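Local coordinates for protein probable transcriptional regulator, AsnC family (Thermus thermophilus, PDB 2DJW) that is of unknown function but, as a stand-alone RAM domain of the Lrp/AsnC family, probably works through ligand binding and subunit assembly rather than by itself binding DNA, at residues Gly12-Val15 with Gln16-Gly19. Sequence-based numbering, arbitrary orientation.
Sequences GNRV and QALG
The methyl of A17 rests on one face of the guanidinium of R14, three residues earlier in the chain. A17 CB stands 3.2 Å above the guanidinium plane and is displaced toward its rim, and the closest approach, 3.3 Å from R14 NH1 to A17 CB, marks NH1 as the nitrogen beneath the methyl. The bends at chi2 (-69°) and chi3 (-61°) explain this position, because they turn the end of the arginine chain forward, alongside the first turn of the helix and up to A17. NE then donates a hydrogen bond to the carbonyl oxygen of E64, which ties the helix start to the loop ahead of strand 66-77. L18 meets the same arginine nearer its root: the two side chains cross at about a right angle, with L18 CD1 3.4 Å from R14 CB. CD2 reaches the guanidinium obliquely, 4.1 Å from R14 NH2.

These contacts span the passage from strand 2-10 into helix 15-22, the first beta-alpha connection of the RAM domain, a ferredoxin-like fold in which helices pack on an antiparallel sheet. The backbone bonds confirm the helix: L18 N donates to R14 O at 2.8 Å with an N-H...O angle of 172°, and G19 N donates to V15 O. One residue earlier, a water replaces the direct i to i+4 bond, donating to N13 O at 2.6 Å and accepting from A17 N at 3.2 Å.

V15 and L18 both pack on P10 of strand 2-10, whereas Q16 extends its chain beyond CG toward neighbouring subunits. There Q16 OE1 is hydrogen-bonded to NH1 of R76 of a third subunit, and both V15 and Q16 pack on Y78 of that subunit and on T57 of a second.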
loop_
_atom_site.group_PDB
_atom_site.type_symbol
_atom_site.label_atom_id
_atom_site.label_comp_id
_atom_site.label_asym_id
_atom_site.label_seq_id
_atom_site.Cartn_x
_atom_site.Cartn_y
_atom_site.Cartn_z
ATOM N N GLY A 12 -5.860 -6.747 -19.180
ATOM C CA GLY A 12 -6.635 -7.983 -19.052
ATOM C C GLY A 12 -6.964 -8.734 -20.336
ATOM O O GLY A 12 -7.033 -9.966 -20.326
ATOM N N ASN A 13 -7.181 -8.011 -21.441
ATOM C CA ASN A 13 -7.468 -8.650 -22.751
ATOM C C ASN A 13 -6.214 -9.125 -23.502
ATOM O O ASN A 13 -6.299 -9.861 -24.517
ATOM C CB ASN A 13 -8.336 -7.744 -23.639
ATOM C CG ASN A 13 -7.554 -6.610 -24.271
ATOM O OD1 ASN A 13 -6.624 -6.067 -23.677
ATOM N ND2 ASN A 13 -7.937 -6.240 -25.488
ATOM N N ARG A 14 -5.054 -8.742 -22.962
ATOM C CA ARG A 14 -3.759 -9.097 -23.529
ATOM C C ARG A 14 -3.089 -10.319 -22.908
ATOM O O ARG A 14 -2.057 -10.771 -23.405
ATOM C CB ARG A 14 -2.821 -7.911 -23.416
ATOM C CG ARG A 14 -3.282 -6.681 -24.172
ATOM C CD ARG A 14 -3.211 -6.892 -25.689
ATOM N NE ARG A 14 -1.856 -7.163 -26.157
ATOM C CZ ARG A 14 -1.569 -7.838 -27.270
ATOM N NH1 ARG A 14 -2.552 -8.315 -28.041
ATOM N NH2 ARG A 14 -0.299 -8.036 -27.614
ATOM N N VAL A 15 -3.663 -10.853 -21.831
ATOM C CA VAL A 15 -3.037 -11.946 -21.079
ATOM C C VAL A 15 -2.454 -13.058 -21.981
ATOM O O VAL A 15 -1.253 -13.361 -21.900
ATOM C CB VAL A 15 -4.002 -12.527 -19.960
ATOM C CG1 VAL A 15 -3.417 -13.784 -19.317
ATOM C CG2 VAL A 15 -4.291 -11.475 -18.882
ATOM N N GLN A 16 -3.280 -13.635 -22.855
ATOM C CA GLN A 16 -2.844 -14.769 -23.683
ATOM C C GLN A 16 -1.846 -14.364 -24.754
ATOM O O GLN A 16 -0.802 -14.986 -24.908
ATOM C CB GLN A 16 -4.042 -15.486 -24.292
ATOM C CG GLN A 16 -4.842 -16.237 -23.279
ATOM C CD GLN A 16 -6.107 -16.828 -23.842
ATOM O OE1 GLN A 16 -6.157 -18.019 -24.135
ATOM N NE2 GLN A 16 -7.157 -16.016 -23.932
ATOM N N ALA A 17 -2.172 -13.316 -25.489
ATOM C CA ALA A 17 -1.239 -12.686 -26.416
ATOM C C ALA A 17 0.149 -12.541 -25.773
ATOM O O ALA A 17 1.137 -13.118 -26.247
ATOM C CB ALA A 17 -1.795 -11.325 -26.827
ATOM N N LEU A 18 0.225 -11.809 -24.663
ATOM C CA LEU A 18 1.525 -11.612 -23.971
ATOM C C LEU A 18 2.135 -12.913 -23.443
ATOM O O LEU A 18 3.350 -13.136 -23.574
ATOM C CB LEU A 18 1.424 -10.536 -22.899
ATOM C CG LEU A 18 0.924 -9.195 -23.461
ATOM C CD1 LEU A 18 0.432 -8.328 -22.353
ATOM C CD2 LEU A 18 2.002 -8.490 -24.273
ATOM N N GLY A 19 1.292 -13.794 -22.915
ATOM C CA GLY A 19 1.743 -15.096 -22.490
ATOM C C GLY A 19 2.522 -15.765 -23.591
ATOM O O GLY A 19 3.673 -16.131 -23.401
HETATM O O HOH W 1 -5.082 -11.976 -25.362
#